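Local coordinates for chitin elicitor-binding protein (PDB 5JCD) that binds chitin oligosaccharides from fungal cell walls through its LysM-bearing ectodomain and helps pass the elicitor signal on to rice defence responses, at residues N143-T157 with P180-P194. Sequence-based numbering, arbitrary orientation.
With NAG (2-acetamido-2-deoxy-beta-D-glucopyranose), chain D.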
ATOM      1  N   ASN A 143      14.169  -9.595   9.899  1.00 53.55           N
ATOM      2  CA  ASN A 143      13.865  -8.506   8.990  1.00 48.57           C
ATOM      3  C   ASN A 143      12.883  -8.919   7.905  1.00 45.48           C
ATOM      4  O   ASN A 143      13.007  -9.984   7.297  1.00 42.86           O
ATOM      5  CB  ASN A 143      15.141  -7.920   8.393  1.00 43.00           C
ATOM      6  CG  ASN A 143      15.841  -6.986   9.362  1.00 61.94           C
ATOM      7  OD1 ASN A 143      16.808  -7.355  10.029  1.00 69.32           O
ATOM      8  ND2 ASN A 143      15.325  -5.760   9.464  1.00 63.60           N
ATOM      9  N   VAL A 144      11.880  -8.073   7.695  1.00 35.52           N
ATOM     10  CA  VAL A 144      10.843  -8.359   6.710  1.00 35.93           C
ATOM     11  C   VAL A 144      10.555  -7.131   5.855  1.00 35.13           C
ATOM     12  O   VAL A 144      10.819  -6.001   6.250  1.00 36.08           O
ATOM     13  CB  VAL A 144       9.519  -8.791   7.383  1.00 30.29           C
ATOM     14  CG1 VAL A 144       9.574 -10.254   7.820  1.00 27.87           C
ATOM     15  CG2 VAL A 144       9.193  -7.870   8.546  1.00 24.52           C
ATOM     16  N   MET A 145       9.990  -7.369   4.683  1.00 34.72           N
ATOM     17  CA  MET A 145       9.399  -6.312   3.903  1.00 26.30           C
ATOM     18  C   MET A 145       7.885  -6.354   4.085  1.00 31.57           C
ATOM     19  O   MET A 145       7.250  -7.361   3.770  1.00 28.42           O
ATOM     20  CB  MET A 145       9.735  -6.482   2.419  1.00 30.75           C
ATOM     21  CG  MET A 145       9.418  -5.210   1.610  1.00 36.64           C
ATOM     22  SD  MET A 145       9.069  -5.506  -0.111  1.00 56.01           S
ATOM     23  CE  MET A 145      10.469  -6.496  -0.607  1.00 40.87           C
ATOM     24  N   HIS A 146       7.314  -5.285   4.625  1.00 27.23           N
ATOM     25  CA  HIS A 146       5.861  -5.231   4.789  1.00 31.01           C
ATOM     26  C   HIS A 146       5.097  -4.918   3.501  1.00 32.96           C
ATOM     27  O   HIS A 146       5.338  -3.919   2.835  1.00 38.84           O
ATOM     28  CB  HIS A 146       5.483  -4.252   5.886  1.00 28.78           C
ATOM     29  CG  HIS A 146       5.905  -4.708   7.248  1.00 34.02           C
ATOM     30  ND1 HIS A 146       5.086  -5.431   8.078  1.00 26.33           N
ATOM     31  CD2 HIS A 146       7.070  -4.536   7.916  1.00 35.91           C
ATOM     32  CE1 HIS A 146       5.718  -5.676   9.215  1.00 28.78           C
ATOM     33  NE2 HIS A 146       6.922  -5.148   9.138  1.00 35.40           N
ATOM     34  N   LEU A 147       4.153  -5.789   3.183  1.00 36.39           N
ATOM     35  CA  LEU A 147       3.339  -5.682   1.986  1.00 29.04           C
ATOM     36  C   LEU A 147       1.885  -5.491   2.370  1.00 31.37           C
ATOM     37  O   LEU A 147       1.329  -6.282   3.139  1.00 27.21           O
ATOM     38  CB  LEU A 147       3.461  -6.951   1.160  1.00 23.11           C
ATOM     39  CG  LEU A 147       2.584  -7.098  -0.083  1.00 30.36           C
ATOM     40  CD1 LEU A 147       2.992  -6.094  -1.151  1.00 27.93           C
ATOM     41  CD2 LEU A 147       2.630  -8.523  -0.650  1.00 25.86           C
ATOM     42  N   ALA A 148       1.292  -4.419   1.855  1.00 27.43           N
ATOM     43  CA  ALA A 148      -0.126  -4.147   2.032  1.00 21.12           C
ATOM     44  C   ALA A 148      -0.879  -4.943   1.006  1.00 22.66           C
ATOM     45  O   ALA A 148      -0.615  -4.811  -0.196  1.00 30.27           O
ATOM     46  CB  ALA A 148      -0.420  -2.663   1.863  1.00 19.89           C
ATOM     47  N   TYR A 149      -1.806  -5.773   1.484  1.00 22.37           N
ATOM     48  CA  TYR A 149      -2.513  -6.732   0.640  1.00 22.04           C
ATOM     49  C   TYR A 149      -4.030  -6.617   0.804  1.00 32.64           C
ATOM     50  O   TYR A 149      -4.542  -6.672   1.934  1.00 28.39           O
ATOM     51  CB  TYR A 149      -2.073  -8.136   1.010  1.00 25.58           C
ATOM     52  CG  TYR A 149      -2.707  -9.199   0.186  1.00 24.92           C
ATOM     53  CD1 TYR A 149      -2.191  -9.528  -1.062  1.00 26.63           C
ATOM     54  CD2 TYR A 149      -3.810  -9.908   0.658  1.00 31.21           C
ATOM     55  CE1 TYR A 149      -2.775 -10.512  -1.845  1.00 28.66           C
ATOM     56  CE2 TYR A 149      -4.398 -10.912  -0.114  1.00 24.01           C
ATOM     57  CZ  TYR A 149      -3.875 -11.192  -1.366  1.00 28.47           C
ATOM     58  OH  TYR A 149      -4.419 -12.161  -2.140  1.00 32.21           O
ATOM     59  N   SER A 150      -4.742  -6.430  -0.313  1.00 21.95           N
ATOM     60  CA  SER A 150      -6.194  -6.381  -0.293  1.00 23.51           C
ATOM     61  C   SER A 150      -6.787  -7.763  -0.568  1.00 30.61           C
ATOM     62  O   SER A 150      -6.634  -8.290  -1.659  1.00 28.04           O
ATOM     63  CB  SER A 150      -6.713  -5.369  -1.323  1.00 31.81           C
ATOM     64  OG  SER A 150      -8.135  -5.329  -1.330  1.00 36.12           O
ATOM     65  N   VAL A 151      -7.490  -8.321   0.414  1.00 27.80           N
ATOM     66  CA  VAL A 151      -8.038  -9.664   0.305  1.00 26.23           C
ATOM     67  C   VAL A 151      -9.026  -9.793  -0.867  1.00 30.98           C
ATOM     68  O   VAL A 151      -9.964  -8.989  -1.037  1.00 32.46           O
ATOM     69  CB  VAL A 151      -8.772 -10.079   1.606  1.00 24.76           C
ATOM     70  CG1 VAL A 151      -9.513 -11.369   1.391  1.00 23.97           C
ATOM     71  CG2 VAL A 151      -7.800 -10.192   2.794  1.00 27.15           C
ATOM     72  N   GLY A 152      -8.789 -10.804  -1.683  1.00 27.14           N
ATOM     73  CA  GLY A 152      -9.645 -11.125  -2.802  1.00 29.27           C
ATOM     74  C   GLY A 152     -10.854 -11.942  -2.390  1.00 38.42           C
ATOM     75  O   GLY A 152     -10.867 -12.542  -1.320  1.00 42.91           O
ATOM     76  N   LYS A 153     -11.882 -11.942  -3.228  1.00 44.66           N
ATOM     77  CA  LYS A 153     -13.091 -12.707  -2.950  1.00 43.56           C
ATOM     78  C   LYS A 153     -12.831 -14.208  -2.966  1.00 41.03           C
ATOM     79  O   LYS A 153     -12.252 -14.741  -3.908  1.00 37.22           O
ATOM     80  CB  LYS A 153     -14.184 -12.341  -3.960  1.00 49.29           C
ATOM     81  CG  LYS A 153     -15.097 -13.483  -4.384  1.00 57.05           C
ATOM     82  CD  LYS A 153     -16.445 -12.949  -4.866  1.00 60.18           C
ATOM     83  CE  LYS A 153     -17.294 -12.433  -3.690  1.00 67.16           C
ATOM     84  NZ  LYS A 153     -18.265 -13.457  -3.158  1.00 59.06           N
ATOM     85  N   GLY A 154     -13.298 -14.880  -1.916  1.00 35.13           N
ATOM     86  CA  GLY A 154     -13.153 -16.314  -1.792  1.00 32.52           C
ATOM     87  C   GLY A 154     -11.815 -16.701  -1.189  1.00 38.78           C
ATOM     88  O   GLY A 154     -11.571 -17.864  -0.971  1.00 40.89           O
ATOM     89  N   GLU A 155     -10.963 -15.727  -0.881  1.00 34.41           N
ATOM     90  CA  GLU A 155      -9.670 -16.030  -0.285  1.00 35.58           C
ATOM     91  C   GLU A 155      -9.723 -16.367   1.216  1.00 41.55           C
ATOM     92  O   GLU A 155     -10.632 -15.956   1.942  1.00 48.36           O
ATOM     93  CB  GLU A 155      -8.672 -14.896  -0.559  1.00 31.45           C
ATOM     94  CG  GLU A 155      -8.244 -14.831  -2.033  1.00 38.67           C
ATOM     95  CD  GLU A 155      -7.302 -13.671  -2.398  1.00 50.98           C
ATOM     96  OE1 GLU A 155      -7.015 -12.786  -1.556  1.00 44.30           O
ATOM     97  OE2 GLU A 155      -6.857 -13.642  -3.566  1.00 64.83           O
ATOM     98  N   ASN A 156      -8.738 -17.135   1.663  1.00 35.22           N
ATOM     99  CA  ASN A 156      -8.598 -17.473   3.069  1.00 34.77           C
ATOM    100  C   ASN A 156      -7.180 -17.151   3.576  1.00 33.49           C
ATOM    101  O   ASN A 156      -6.249 -16.997   2.790  1.00 36.65           O
ATOM    102  CB  ASN A 156      -8.970 -18.941   3.321  1.00 41.60           C
ATOM    103  CG  ASN A 156      -8.166 -19.913   2.469  1.00 43.78           C
ATOM    104  OD1 ASN A 156      -6.981 -20.143   2.730  1.00 54.42           O
ATOM    105  ND2 ASN A 156      -8.826 -20.519   1.470  1.00 44.14           N
ATOM    106  N   THR A 157      -7.020 -17.050   4.884  1.00 30.61           N
ATOM    107  CA  THR A 157      -5.750 -16.628   5.457  1.00 38.20           C
ATOM    108  C   THR A 157      -4.671 -17.686   5.269  1.00 42.07           C
ATOM    109  O   THR A 157      -3.481 -17.373   5.220  1.00 47.21           O
ATOM    110  CB  THR A 157      -5.908 -16.305   6.963  1.00 46.12           C
ATOM    111  OG1 THR A 157      -6.596 -17.383   7.605  1.00 47.50           O
ATOM    112  CG2 THR A 157      -6.746 -15.056   7.150  1.00 47.34           C
ATOM    113  N   PRO A 180     -10.457 -16.201  11.370  1.00 47.87           N
ATOM    114  CA  PRO A 180     -10.098 -16.305   9.949  1.00 44.89           C
ATOM    115  C   PRO A 180     -11.329 -16.368   9.063  1.00 44.93           C
ATOM    116  O   PRO A 180     -11.310 -15.783   7.978  1.00 49.56           O
ATOM    117  CB  PRO A 180      -9.338 -17.639   9.873  1.00 42.98           C
ATOM    118  CG  PRO A 180      -8.743 -17.795  11.247  1.00 42.59           C
ATOM    119  CD  PRO A 180      -9.754 -17.203  12.192  1.00 50.47           C
ATOM    120  N   THR A 181     -12.369 -17.080   9.500  1.00 46.52           N
ATOM    121  CA  THR A 181     -13.556 -17.285   8.660  1.00 46.27           C
ATOM    122  C   THR A 181     -14.285 -15.987   8.393  1.00 37.15           C
ATOM    123  O   THR A 181     -15.095 -15.896   7.481  1.00 55.19           O
ATOM    124  CB  THR A 181     -14.541 -18.316   9.267  1.00 48.13           C
ATOM    125  OG1 THR A 181     -15.093 -17.798  10.484  1.00 53.13           O
ATOM    126  CG2 THR A 181     -13.821 -19.636   9.538  1.00 43.79           C
ATOM    127  N   LYS A 182     -13.991 -14.978   9.195  1.00 40.79           N
ATOM    128  CA  LYS A 182     -14.645 -13.678   9.071  1.00 36.43           C
ATOM    129  C   LYS A 182     -13.918 -12.766   8.093  1.00 38.83           C
ATOM    130  O   LYS A 182     -14.253 -11.593   7.982  1.00 41.37           O
ATOM    131  CB  LYS A 182     -14.712 -12.989  10.434  1.00 46.29           C
ATOM    132  CG  LYS A 182     -15.446 -13.777  11.509  1.00 52.13           C
ATOM    133  CD  LYS A 182     -16.938 -13.900  11.257  1.00 66.23           C
ATOM    134  CE  LYS A 182     -17.628 -14.477  12.490  1.00 77.33           C
ATOM    135  NZ  LYS A 182     -16.683 -14.627  13.653  1.00 79.29           N
ATOM    136  N   LEU A 183     -12.901 -13.296   7.410  1.00 43.22           N
ATOM    137  CA  LEU A 183     -12.095 -12.505   6.469  1.00 34.66           C
ATOM    138  C   LEU A 183     -13.003 -11.850   5.426  1.00 28.80           C
ATOM    139  O   LEU A 183     -13.769 -12.521   4.762  1.00 33.50           O
ATOM    140  CB  LEU A 183     -11.069 -13.401   5.758  1.00 33.34           C
ATOM    141  CG  LEU A 183      -9.857 -12.726   5.121  1.00 44.23           C
ATOM    142  CD1 LEU A 183      -8.951 -12.207   6.204  1.00 39.22           C
ATOM    143  CD2 LEU A 183      -9.087 -13.643   4.183  1.00 48.54           C
ATOM    144  N   GLN A 184     -12.929 -10.536   5.284  1.00 33.59           N
ATOM    145  CA  GLN A 184     -13.714  -9.865   4.255  1.00 34.41           C
ATOM    146  C   GLN A 184     -12.952  -9.517   2.990  1.00 35.83           C
ATOM    147  O   GLN A 184     -11.757  -9.209   3.019  1.00 48.38           O
ATOM    148  CB  GLN A 184     -14.359  -8.617   4.828  1.00 41.79           C
ATOM    149  CG  GLN A 184     -15.573  -8.943   5.637  1.00 54.25           C
ATOM    150  CD  GLN A 184     -16.155  -7.737   6.285  1.00 63.10           C
ATOM    151  OE1 GLN A 184     -15.610  -6.640   6.171  1.00 66.79           O
ATOM    152  NE2 GLN A 184     -17.306  -7.909   6.929  1.00 69.14           N
ATOM    153  N   MET A 185     -13.667  -9.572   1.877  1.00 30.89           N
ATOM    154  CA  MET A 185     -13.147  -9.073   0.624  1.00 35.36           C
ATOM    155  C   MET A 185     -12.788  -7.594   0.808  1.00 40.05           C
ATOM    156  O   MET A 185     -13.548  -6.828   1.392  1.00 32.12           O
ATOM    157  CB  MET A 185     -14.192  -9.238  -0.459  1.00 40.38           C
ATOM    158  CG  MET A 185     -13.746  -8.790  -1.839  1.00 58.32           C
ATOM    159  SD  MET A 185     -15.135  -8.712  -2.987  1.00 84.93           S
ATOM    160  CE  MET A 185     -14.309  -8.581  -4.577  1.00 78.28           C
ATOM    161  N   GLY A 186     -11.594  -7.209   0.361  1.00 31.37           N
ATOM    162  CA  GLY A 186     -11.184  -5.821   0.432  1.00 20.02           C
ATOM    163  C   GLY A 186     -10.595  -5.429   1.774  1.00 32.73           C
ATOM    164  O   GLY A 186     -10.092  -4.325   1.922  1.00 40.33           O
ATOM    165  N   GLN A 187     -10.611  -6.344   2.733  1.00 21.92           N
ATOM    166  CA  GLN A 187      -9.854  -6.147   3.968  1.00 35.47           C
ATOM    167  C   GLN A 187      -8.354  -6.016   3.645  1.00 32.16           C
ATOM    168  O   GLN A 187      -7.793  -6.800   2.886  1.00 32.85           O
ATOM    169  CB  GLN A 187     -10.039  -7.338   4.910  1.00 30.92           C
ATOM    170  CG  GLN A 187      -9.403  -7.134   6.285  1.00 34.42           C
ATOM    171  CD  GLN A 187      -9.872  -8.177   7.301  1.00 37.92           C
ATOM    172  OE1 GLN A 187     -10.716  -9.026   6.995  1.00 39.63           O
ATOM    173  NE2 GLN A 187      -9.341  -8.103   8.515  1.00 33.38           N
ATOM    174  N   ILE A 188      -7.724  -5.023   4.241  1.00 36.16           N
ATOM    175  CA  ILE A 188      -6.325  -4.745   4.023  1.00 38.40           C
ATOM    176  C   ILE A 188      -5.448  -5.452   5.049  1.00 38.21           C
ATOM    177  O   ILE A 188      -5.526  -5.165   6.235  1.00 37.78           O
ATOM    178  CB  ILE A 188      -6.056  -3.239   4.124  1.00 35.88           C
ATOM    179  CG1 ILE A 188      -7.008  -2.469   3.200  1.00 34.63           C
ATOM    180  CG2 ILE A 188      -4.604  -2.944   3.829  1.00 26.12           C
ATOM    181  CD1 ILE A 188      -6.894  -2.831   1.736  1.00 22.71           C
ATOM    182  N   LEU A 189      -4.592  -6.346   4.578  1.00 33.49           N
ATOM    183  CA  LEU A 189      -3.693  -7.080   5.452  1.00 29.61           C
ATOM    184  C   LEU A 189      -2.238  -6.567   5.354  1.00 29.15           C
ATOM    185  O   LEU A 189      -1.746  -6.244   4.275  1.00 31.83           O
ATOM    186  CB  LEU A 189      -3.739  -8.571   5.083  1.00 33.80           C
ATOM    187  CG  LEU A 189      -5.058  -9.349   5.245  1.00 40.25           C
ATOM    188  CD1 LEU A 189      -4.878 -10.832   4.923  1.00 42.26           C
ATOM    189  CD2 LEU A 189      -5.576  -9.226   6.652  1.00 35.90           C
ATOM    190  N   ASP A 190      -1.564  -6.543   6.496  1.00 31.59           N
ATOM    191  CA  ASP A 190      -0.137  -6.267   6.610  1.00 30.52           C
ATOM    192  C   ASP A 190       0.580  -7.611   6.561  1.00 33.78           C
ATOM    193  O   ASP A 190       0.549  -8.362   7.523  1.00 30.71           O
ATOM    194  CB  ASP A 190       0.168  -5.563   7.938  1.00 22.15           C
ATOM    195  CG  ASP A 190       1.685  -5.367   8.200  1.00 40.76           C
ATOM    196  OD1 ASP A 190       2.523  -5.794   7.377  1.00 32.85           O
ATOM    197  OD2 ASP A 190       2.038  -4.795   9.256  1.00 39.76           O
ATOM    198  N   VAL A 191       1.198  -7.911   5.423  1.00 32.93           N
ATOM    199  CA  VAL A 191       1.892  -9.180   5.223  1.00 32.38           C
ATOM    200  C   VAL A 191       3.412  -9.050   5.394  1.00 33.95           C
ATOM    201  O   VAL A 191       4.079  -8.391   4.593  1.00 32.31           O
ATOM    202  CB  VAL A 191       1.599  -9.713   3.823  1.00 31.50           C
ATOM    203  CG1 VAL A 191       2.131 -11.113   3.682  1.00 33.89           C
ATOM    204  CG2 VAL A 191       0.107  -9.720   3.593  1.00 30.44           C
ATOM    205  N   PRO A 192       3.965  -9.638   6.461  1.00 35.11           N
ATOM    206  CA  PRO A 192       5.415  -9.493   6.647  1.00 38.71           C
ATOM    207  C   PRO A 192       6.239 -10.491   5.811  1.00 39.54           C
ATOM    208  O   PRO A 192       6.496 -11.606   6.250  1.00 34.62           O
ATOM    209  CB  PRO A 192       5.603  -9.754   8.148  1.00 35.39           C
ATOM    210  CG  PRO A 192       4.355 -10.441   8.607  1.00 33.41           C
ATOM    211  CD  PRO A 192       3.362 -10.489   7.493  1.00 31.95           C
ATOM    212  N   LEU A 193       6.647 -10.075   4.617  1.00 40.36           N
ATOM    213  CA  LEU A 193       7.440 -10.924   3.732  1.00 33.87           C
ATOM    214  C   LEU A 193       8.810 -11.196   4.333  1.00 41.75           C
ATOM    215  O   LEU A 193       9.573 -10.252   4.617  1.00 37.74           O
ATOM    216  CB  LEU A 193       7.606 -10.299   2.335  1.00 31.19           C
ATOM    217  CG  LEU A 193       6.495 -10.370   1.298  1.00 43.41           C
ATOM    218  CD1 LEU A 193       5.121 -10.192   1.901  1.00 42.68           C
ATOM    219  CD2 LEU A 193       6.748  -9.352   0.196  1.00 39.74           C
ATOM    220  N   PRO A 194       9.122 -12.493   4.517  1.00 42.76           N
ATOM    221  CA  PRO A 194      10.338 -13.032   5.136  1.00 49.08           C
ATOM    222  C   PRO A 194      11.561 -12.439   4.468  1.00 58.26           C
ATOM    223  O   PRO A 194      12.579 -12.214   5.128  1.00 70.68           O
ATOM    224  CB  PRO A 194      10.279 -14.534   4.846  1.00 51.51           C
ATOM    225  CG  PRO A 194       9.005 -14.794   4.162  1.00 51.41           C
ATOM    226  CD  PRO A 194       8.204 -13.549   4.059  1.00 47.45           C
TER
HETATM  227  C1  NAG D 301      -8.093 -21.525   0.714  1.00 53.32           C
HETATM  228  C2  NAG D 301      -8.737 -22.906   0.895  1.00 52.30           C
HETATM  229  C3  NAG D 301      -8.047 -23.946   0.016  1.00 54.97           C
HETATM  230  C4  NAG D 301      -8.206 -23.500  -1.433  1.00 61.49           C
HETATM  231  C5  NAG D 301      -7.516 -22.147  -1.578  1.00 63.37           C
HETATM  232  C6  NAG D 301      -7.538 -21.615  -3.020  1.00 63.81           C
HETATM  233  C7  NAG D 301      -9.850 -23.070   3.005  1.00 61.43           C
HETATM  234  C8  NAG D 301      -9.730 -23.292   4.486  1.00 55.49           C
HETATM  235  N2  NAG D 301      -8.752 -23.292   2.290  1.00 55.14           N
HETATM  236  O3  NAG D 301      -8.581 -25.236   0.244  1.00 66.23           O
HETATM  237  O4  NAG D 301      -7.665 -24.430  -2.347  1.00 67.84           O
HETATM  238  O5  NAG D 301      -8.089 -21.207  -0.678  1.00 62.52           O
HETATM  239  O6  NAG D 301      -8.838 -21.291  -3.485  1.00 67.29           O
HETATM  240  O7  NAG D 301     -10.914 -22.694   2.495  1.00 55.22           O
HETATM  241  O   HOH W   1      -9.732 -16.911   6.124  1.00 37.00           O
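H146 reaches over to D190 on the neighbouring strand: ND1 donates to OD1 at 2.7 Å, nearly straight and close to the ring plane, and OD1 receives it on its syn lone pair. The D190 carboxylate gets there because its chi1 of 174° sets CG anti to the backbone N; its OD2 forms a salt bridge with R174, while the far ring nitrogen of H146 donates to the carbonyl of D137. With an alanine in place of D190, H146 ND1 would probably lose its acceptor and R174 its carboxylate partner. The antiparallel hydrogen-bonded pairs M145–L193, L147–V191 and Y149–L189, with two N-H···O bonds each, join strands 145-150 and 188-193. Past them, V151 N bonds to Q187 O and V151 O takes G186 N. L183 CB points toward segment 143-157: CG lies 4.0 Å from both V151 methyls, CD1 meets T157 CG2 at 3.7 Å, and CD2 touches V151 CG1 and the carbonyl O of E155, each 3.6 Å away. E155 OE1 holds its own loop, gripped from opposite faces by Y149 OH and G152 N. G154 and L183–M185 belong to the chitin-binding site, and N156 carries an N-linked NAG. This is the antiparallel strand pair of the second LysM module, βααβ in order: helices 157-163 and 168-174 link the strands, I160 packing on Y149, V151 and L183, while strand 12-20 runs parallel to 145-150 along its other edge.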